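Local structure of alginate lyase (Bacteroides ovatus, 3NNB) at residues 46-51 against 132-137; 61-66 against 140-145; 242-247 against 295-300. The protein is probably an alginate lyase that would cleave alginate chains by beta-elimination. All blocks are in the same frame, centred on the assembly; numbering follows the deposited sequence. Where two conformers were deposited one is given.

Interaction 1: 46-51 against 132-137; sequences PSVMDK and NVWFLD
The indole of Trp134 packs against the backbone and side chains of Pro46, Ser47 and Val48. Its six-membered ring does most of the touching. CE3 lies 3.4 Å from Pro46 O, which sits at the ring edge near its plane. CZ3 comes within 3.6 Å of Ser47 CA. CZ2 and CH2 meet one branch of Val48, with CZ2 3.7 Å from Val48 CG1, and the two side chains cross at about a right angle. Chi1 of Trp134 (-169°) sets CG anti to the backbone N, beside the carbonyl carbon. The far end of the ring comes nearer to 46-51. Beside it, Val133 CG1 rests 3.4 Å from Pro46 O and also touches Ser47 CB. An alanine in place of Trp134 would probably leave a gap beside Ser47 CA and Val48 CG1 and take away the surface on which the 47-50 turn rests.

The polar link runs through one water. It accepts from Val48 N at 3.0 Å and donates to Trp134 O, and it lies above one face of the indole, toward the rim. Within 46-51, local bonds shape the backbone. Residues 47-50 form a type I turn. Ser47 OG accepts from Met49 N in an ST turn. Asp50 OD2 takes Ser47 N at 3.2 Å, from above the carboxylate plane, and pairs with Lys100 in a salt bridge. Lys51 NZ donates to Val48 O at 2.8 Å and makes a salt bridge to Asp97.

Leu101 and Met104 of helix 98-118 also touch the indole. Asn132 O accepts from Leu136 N in the usual helical way and also from Asp137 N, the bond of a wider pi-type turn. The contact joins a loop turn to the last turns of helix 121-136, consistent with the alpha/alpha toroid of this lyase family.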
# COMPACT_ATOMS: atom_id res chain seq x y z
N PRO A 46 -3.98 -18.39 4.79
CA PRO A 46 -3.21 -18.34 6.03
C PRO A 46 -3.93 -17.54 7.13
O PRO A 46 -4.98 -16.95 6.90
CB PRO A 46 -1.94 -17.60 5.61
CG PRO A 46 -2.46 -16.58 4.63
CD PRO A 46 -3.57 -17.30 3.87
N SER A 47 -3.31 -17.48 8.30
CA SER A 47 -3.82 -16.68 9.41
C SER A 47 -2.70 -16.34 10.36
O SER A 47 -1.61 -16.92 10.29
CB SER A 47 -4.94 -17.39 10.18
OG SER A 47 -4.42 -18.37 11.10
N VAL A 48 -3.00 -15.42 11.29
CA VAL A 48 -2.07 -15.09 12.35
C VAL A 48 -1.82 -16.28 13.32
O VAL A 48 -0.92 -16.21 14.14
CB VAL A 48 -2.52 -13.87 13.17
CG1 VAL A 48 -2.57 -12.60 12.25
CG2 VAL A 48 -3.86 -14.13 13.96
N MSE A 49 -2.57 -17.36 13.20
CA MSE A 49 -2.32 -18.56 14.01
C MSE A 49 -1.19 -19.40 13.48
O MSE A 49 -0.73 -20.34 14.16
CB MSE A 49 -3.59 -19.39 14.13
CG MSE A 49 -4.82 -18.59 14.56
SE MSE A 49 -4.62 -17.51 16.17
CE MSE A 49 -4.90 -19.00 17.44
N ASP A 50 -0.67 -19.09 12.30
CA ASP A 50 0.33 -19.96 11.69
C ASP A 50 1.72 -19.75 12.26
O ASP A 50 2.55 -20.67 12.23
CB ASP A 50 0.38 -19.76 10.18
CG ASP A 50 -0.87 -20.22 9.49
OD1 ASP A 50 -1.61 -21.02 10.06
OD2 ASP A 50 -1.13 -19.76 8.35
N LYS A 51 2.01 -18.55 12.75
CA LYS A 51 3.33 -18.24 13.29
C LYS A 51 3.64 -19.17 14.48
O LYS A 51 2.75 -19.60 15.22
CB LYS A 51 3.41 -16.75 13.65
CG LYS A 51 2.45 -16.25 14.75
CD LYS A 51 2.77 -14.83 15.20
CE LYS A 51 1.70 -14.29 16.19
NZ LYS A 51 0.37 -14.07 15.46
N ASN A 132 -12.70 -14.55 5.57
CA ASN A 132 -13.25 -15.25 6.75
C ASN A 132 -12.12 -15.74 7.64
O ASN A 132 -12.10 -15.48 8.86
CB ASN A 132 -14.11 -16.48 6.35
CG ASN A 132 -15.48 -16.10 5.86
OD1 ASN A 132 -16.02 -15.08 6.25
ND2 ASN A 132 -16.08 -16.95 5.04
N VAL A 133 -11.17 -16.42 7.03
CA VAL A 133 -10.07 -17.03 7.79
C VAL A 133 -9.23 -15.93 8.46
O VAL A 133 -8.88 -16.02 9.63
CB VAL A 133 -9.22 -17.94 6.93
CG1 VAL A 133 -7.97 -18.39 7.71
CG2 VAL A 133 -10.08 -19.16 6.48
N TRP A 134 -8.94 -14.88 7.72
CA TRP A 134 -8.05 -13.84 8.26
C TRP A 134 -8.68 -12.91 9.28
O TRP A 134 -8.03 -12.54 10.26
CB TRP A 134 -7.42 -12.99 7.12
CG TRP A 134 -6.33 -12.11 7.64
CD1 TRP A 134 -6.44 -10.86 8.15
CD2 TRP A 134 -4.96 -12.49 7.81
NE1 TRP A 134 -5.21 -10.41 8.60
CE2 TRP A 134 -4.30 -11.41 8.43
CE3 TRP A 134 -4.22 -13.65 7.49
CZ2 TRP A 134 -2.93 -11.43 8.73
CZ3 TRP A 134 -2.87 -13.67 7.76
CH2 TRP A 134 -2.24 -12.58 8.41
N PHE A 135 -9.91 -12.49 9.03
CA PHE A 135 -10.60 -11.45 9.76
C PHE A 135 -11.78 -11.83 10.66
O PHE A 135 -12.06 -11.10 11.62
CB PHE A 135 -11.14 -10.38 8.80
CG PHE A 135 -10.08 -9.59 8.08
CD1 PHE A 135 -9.42 -8.52 8.70
CD2 PHE A 135 -9.73 -9.91 6.76
CE1 PHE A 135 -8.46 -7.80 8.04
CE2 PHE A 135 -8.72 -9.19 6.11
CZ PHE A 135 -8.12 -8.11 6.75
N LEU A 136 -12.57 -12.85 10.28
CA LEU A 136 -13.92 -13.05 10.85
C LEU A 136 -14.08 -14.31 11.67
O LEU A 136 -14.87 -14.30 12.63
CB LEU A 136 -15.00 -13.01 9.76
CG LEU A 136 -14.93 -11.77 8.84
CD1 LEU A 136 -16.02 -11.87 7.73
CD2 LEU A 136 -15.08 -10.48 9.66
N ASP A 137 -13.37 -15.39 11.32
CA ASP A 137 -13.56 -16.67 11.99
C ASP A 137 -12.93 -16.58 13.39
O ASP A 137 -11.76 -16.19 13.54
CB ASP A 137 -12.86 -17.80 11.23
CG ASP A 137 -13.52 -18.18 9.89
OD1 ASP A 137 -14.68 -17.79 9.66
OD2 ASP A 137 -12.82 -18.88 9.09
O HOH W 1 -5.64 -14.16 10.87

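Interaction 2: 61-66 against 140-145; sequences HDYMSM and TKMNPH
Asp62 reaches across to Asn143 and His145, and its carboxylate carries much of the contact. Its CB lies 4.1 Å from His145 CE1. CG comes closer to the ring, 3.3 Å from His145 NE2. OD1 is gripped twice, from opposite faces of its plane. Asn143 ND2 donates to it at 2.7 Å, nearly straight at 173°, on the anti side. His145 NE2 donates at 2.8 Å, bent to 141°, from above the carboxylate plane, a His-carboxylate hydrogen bond. The other oxygen, OD2, is taken by Ser57 OG. Two N-H donors on OD1 would probably steady the aspartate's negative charge.

Residues 61-63 and 140-145 lead into a small parallel sheet, in which strand 64-66 pairs with 148-151. One residue before Asp62, His61 O accepts from Asn143 N. His61 ND1 donates to Lys141 O at 2.7 Å, on a lone pair and in the ring plane. Further on, the selenomethionine Met142 makes a Met-aromatic contact, its SE 4.8 Å from the centroid of the Tyr63 ring and oblique to it. Met142 CE touches Tyr63 CB at 3.6 Å, while Tyr63 OH bonds to Asp167.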
# COMPACT_ATOMS: atom_id res chain seq x y z
N HIS A 61 -3.79 -14.36 18.44
CA HIS A 61 -4.64 -13.59 17.52
C HIS A 61 -4.15 -12.16 17.32
O HIS A 61 -4.62 -11.45 16.44
CB HIS A 61 -6.08 -13.56 18.00
CG HIS A 61 -6.77 -14.87 17.96
ND1 HIS A 61 -7.56 -15.25 16.89
CD2 HIS A 61 -6.87 -15.87 18.88
CE1 HIS A 61 -8.09 -16.44 17.15
NE2 HIS A 61 -7.68 -16.85 18.34
N ASP A 62 -3.21 -11.70 18.16
CA ASP A 62 -2.54 -10.46 17.91
C ASP A 62 -1.50 -10.59 16.81
O ASP A 62 -0.58 -11.42 16.86
CB ASP A 62 -1.88 -9.91 19.18
CG ASP A 62 -2.89 -9.43 20.23
OD1 ASP A 62 -4.09 -9.26 19.93
OD2 ASP A 62 -2.43 -9.20 21.37
N TYR A 63 -1.62 -9.69 15.82
CA TYR A 63 -0.63 -9.56 14.77
C TYR A 63 0.75 -9.27 15.35
O TYR A 63 0.88 -8.43 16.23
CB TYR A 63 -1.04 -8.46 13.77
CG TYR A 63 -0.06 -8.24 12.64
CD1 TYR A 63 -0.08 -9.01 11.49
CD2 TYR A 63 0.89 -7.26 12.75
CE1 TYR A 63 0.81 -8.78 10.46
CE2 TYR A 63 1.80 -7.02 11.72
CZ TYR A 63 1.76 -7.78 10.58
OH TYR A 63 2.66 -7.54 9.57
N MSE A 64 1.75 -9.96 14.84
CA MSE A 64 3.12 -9.75 15.26
C MSE A 64 3.98 -9.80 14.04
O MSE A 64 3.91 -10.76 13.25
CB MSE A 64 3.56 -10.83 16.27
CG MSE A 64 4.94 -10.53 16.86
SE MSE A 64 5.52 -12.02 17.96
CE MSE A 64 7.33 -11.34 18.36
N SER A 65 4.82 -8.78 13.90
CA SER A 65 5.87 -8.82 12.86
C SER A 65 7.17 -8.27 13.43
O SER A 65 7.19 -7.77 14.55
CB SER A 65 5.47 -7.98 11.64
OG SER A 65 5.33 -6.62 11.97
N MSE A 66 8.24 -8.41 12.64
CA MSE A 66 9.58 -7.93 13.01
C MSE A 66 10.00 -6.78 12.11
O MSE A 66 9.75 -6.81 10.90
CB MSE A 66 10.59 -9.06 12.81
CG MSE A 66 11.98 -8.74 13.38
SE MSE A 66 13.25 -10.14 12.85
CE MSE A 66 13.78 -9.33 11.24
N THR A 140 -9.39 -18.20 14.09
CA THR A 140 -8.19 -17.82 13.34
C THR A 140 -8.01 -16.29 13.13
O THR A 140 -6.97 -15.84 12.63
CB THR A 140 -8.12 -18.46 11.96
OG1 THR A 140 -9.31 -18.15 11.21
CG2 THR A 140 -7.90 -19.97 12.05
N LYS A 141 -8.97 -15.48 13.56
CA LYS A 141 -8.96 -14.09 13.13
C LYS A 141 -7.86 -13.23 13.78
O LYS A 141 -7.42 -13.47 14.90
CB LYS A 141 -10.28 -13.41 13.39
CG LYS A 141 -10.60 -13.24 14.85
CD LYS A 141 -11.93 -12.56 15.02
CE LYS A 141 -12.34 -12.48 16.47
NZ LYS A 141 -13.78 -12.09 16.53
N MSE A 142 -7.46 -12.23 13.02
CA MSE A 142 -6.52 -11.22 13.50
C MSE A 142 -7.29 -10.14 14.27
O MSE A 142 -8.26 -9.60 13.77
CB MSE A 142 -5.77 -10.58 12.34
CG MSE A 142 -4.86 -9.46 12.74
SE MSE A 142 -3.93 -8.64 11.25
CE MSE A 142 -3.69 -6.87 11.98
N ASN A 143 -6.86 -9.84 15.49
CA ASN A 143 -7.43 -8.70 16.23
C ASN A 143 -7.18 -7.38 15.51
O ASN A 143 -6.13 -7.21 14.87
CB ASN A 143 -6.94 -8.70 17.67
CG ASN A 143 -7.38 -9.91 18.43
OD1 ASN A 143 -8.47 -10.44 18.19
ND2 ASN A 143 -6.54 -10.35 19.38
N PRO A 144 -8.11 -6.43 15.62
CA PRO A 144 -7.99 -5.20 14.84
C PRO A 144 -7.11 -4.12 15.52
O PRO A 144 -7.60 -3.06 15.91
CB PRO A 144 -9.45 -4.74 14.68
CG PRO A 144 -10.08 -5.23 15.90
CD PRO A 144 -9.47 -6.57 16.20
N HIS A 145 -5.82 -4.43 15.61
CA HIS A 145 -4.80 -3.52 16.12
C HIS A 145 -3.42 -4.03 15.74
O HIS A 145 -3.26 -5.18 15.38
CB HIS A 145 -4.87 -3.38 17.64
CG HIS A 145 -4.47 -4.61 18.38
ND1 HIS A 145 -3.15 -4.89 18.70
CD2 HIS A 145 -5.21 -5.63 18.86
CE1 HIS A 145 -3.11 -6.04 19.35
NE2 HIS A 145 -4.33 -6.51 19.45
O HOH W 2 -3.73 -7.80 16.03

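Interaction 3: 242-247 against 295-300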
# COMPACT_ATOMS: atom_id res chain seq x y z
N LEU A 242 -14.18 12.24 9.10
CA LEU A 242 -12.79 12.00 9.48
C LEU A 242 -11.90 12.00 8.24
O LEU A 242 -10.78 12.51 8.28
CB LEU A 242 -12.62 10.66 10.21
CG LEU A 242 -11.21 10.24 10.65
CD1 LEU A 242 -10.45 11.26 11.52
CD2 LEU A 242 -11.29 8.88 11.45
N ALA A 243 -12.37 11.39 7.15
CA ALA A 243 -11.63 11.38 5.88
C ALA A 243 -11.43 12.80 5.38
O ALA A 243 -10.30 13.18 5.03
CB ALA A 243 -12.35 10.55 4.82
N MSE A 244 -12.50 13.61 5.38
CA MSE A 244 -12.41 15.01 4.94
C MSE A 244 -11.39 15.82 5.76
O MSE A 244 -10.57 16.56 5.19
CB MSE A 244 -13.82 15.66 4.98
CG MSE A 244 -13.95 16.94 4.21
SE MSE A 244 -13.87 16.66 2.29
CE MSE A 244 -15.52 15.68 2.01
N LYS A 245 -11.43 15.67 7.07
CA LYS A 245 -10.51 16.37 7.95
C LYS A 245 -9.06 16.01 7.64
O LYS A 245 -8.20 16.87 7.56
CB LYS A 245 -10.81 16.06 9.41
CG LYS A 245 -9.74 16.52 10.37
CD LYS A 245 -10.03 16.05 11.80
CE LYS A 245 -9.23 16.85 12.82
NZ LYS A 245 -7.76 16.59 12.73
N THR A 246 -8.80 14.71 7.49
CA THR A 246 -7.45 14.20 7.26
C THR A 246 -6.94 14.71 5.91
O THR A 246 -5.78 15.12 5.77
CB THR A 246 -7.44 12.66 7.36
OG1 THR A 246 -8.02 12.27 8.60
CG2 THR A 246 -5.99 12.10 7.28
N ILE A 247 -7.81 14.71 4.92
CA ILE A 247 -7.47 15.27 3.59
C ILE A 247 -7.15 16.75 3.65
O ILE A 247 -6.14 17.21 3.09
CB ILE A 247 -8.60 15.00 2.57
CG1 ILE A 247 -8.69 13.48 2.27
CG2 ILE A 247 -8.37 15.78 1.25
CD1 ILE A 247 -9.95 13.02 1.52
N LEU A 295 -13.76 12.87 -3.46
CA LEU A 295 -14.47 13.76 -2.60
C LEU A 295 -14.35 15.22 -3.11
O LEU A 295 -14.69 16.12 -2.40
CB LEU A 295 -13.93 13.67 -1.17
CG LEU A 295 -13.98 12.32 -0.46
CD1 LEU A 295 -13.44 12.46 0.95
CD2 LEU A 295 -15.39 11.78 -0.46
N GLY A 296 -13.82 15.42 -4.31
CA GLY A 296 -13.67 16.75 -4.88
C GLY A 296 -12.63 17.65 -4.24
O GLY A 296 -12.68 18.87 -4.36
N GLN A 297 -11.67 17.03 -3.55
CA GLN A 297 -10.58 17.72 -2.89
C GLN A 297 -9.30 17.65 -3.73
O GLN A 297 -8.83 16.56 -4.11
CB GLN A 297 -10.34 17.16 -1.49
CG GLN A 297 -11.60 17.07 -0.62
CD GLN A 297 -12.22 18.43 -0.41
OE1 GLN A 297 -11.56 19.32 0.11
NE2 GLN A 297 -13.48 18.61 -0.87
N ASP A 298 -8.75 18.80 -4.07
CA ASP A 298 -7.61 18.86 -4.99
C ASP A 298 -6.31 18.86 -4.17
O ASP A 298 -5.74 19.90 -3.90
CB ASP A 298 -7.68 20.11 -5.85
CG ASP A 298 -6.64 20.12 -6.95
OD1 ASP A 298 -5.71 19.25 -6.94
OD2 ASP A 298 -6.71 21.00 -7.82
N ILE A 299 -5.86 17.67 -3.79
CA ILE A 299 -4.58 17.52 -3.11
C ILE A 299 -3.43 17.67 -4.13
O ILE A 299 -2.38 18.25 -3.83
CB ILE A 299 -4.52 16.16 -2.42
CG1 ILE A 299 -5.48 16.14 -1.22
CG2 ILE A 299 -3.06 15.75 -2.02
CD1 ILE A 299 -5.08 17.14 -0.09
N TYR A 300 -3.63 17.18 -5.35
CA TYR A 300 -2.52 17.16 -6.31
C TYR A 300 -1.90 18.54 -6.52
O TYR A 300 -0.68 18.68 -6.56
CB TYR A 300 -2.95 16.58 -7.66
CG TYR A 300 -1.82 16.43 -8.63
CD1 TYR A 300 -1.45 17.45 -9.48
CD2 TYR A 300 -1.07 15.23 -8.70
CE1 TYR A 300 -0.38 17.29 -10.36
CE2 TYR A 300 -0.02 15.07 -9.53
CZ TYR A 300 0.34 16.11 -10.36
OH TYR A 300 1.38 15.93 -11.22
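Leu295 and Gln297 flank Gly296, the C-prime residue of the Schellman motif that ends helix 274-293, and both pack on helix 240-258. In the motif Gln297 N reaches back to Ala292 O, and the positive phi of Gly296 turns the chain. The selenomethionine Met244 was deposited in two conformers. In the one given, SE lies 3.6 Å from Gln297 CD, and the two side chains cross at about a right angle. The same conformer is bent at chi2 and chi3, and its CE lies 4.0 Å from Leu295 CD1.

Ile247 is the apolar centre. Its CD1 meets Leu295 CD1 at 3.6 Å. Its CG2 faces two partners, Gln297 CB at 3.6 Å and Ile299 CD1 at 3.8 Å. Ile299 CD1 also lies 3.4 Å from the backbone oxygen Ile247 O.

The Gln297 chain is bent at chi2 (-60°). Gln297 NE2 donates to Leu295 O at 3.2 Å, from above the carbonyl plane. This bond helps fix the amide.

Around the contact, Ile247 also touches Thr231 of helix 221-236 and Ala292 of helix 274-293. Ile299 reaches Phe250, Pro251 and Leu255 farther along helix 240-258, and Cys289 and Ala292 of helix 274-293. The 295-300 loop packs on helices 240-258 and 274-293 before it leads to helix 310-317.

How the interactions relate
Interactions 1 and 2 are neighbours, with centres 9 Å apart, and their segments alternate along the chain: 46-51, 61-66, 132-137, 140-145. They join near the last turns of helix 121-136. There Trp134 O probably accepts from Met142 N, and Val133 O from Thr140 OG1. Helix 98-118 lies against both. Together they tie two loops to the last turns of one helix, beside the small parallel sheet of 64-66 and 148-151. Interaction 3 comes later in the chain and is separate. Its centre is 33 Å from that of interaction 1 and 30 Å from that of interaction 2. It joins helix 240-258 to the loop after helix 274-293.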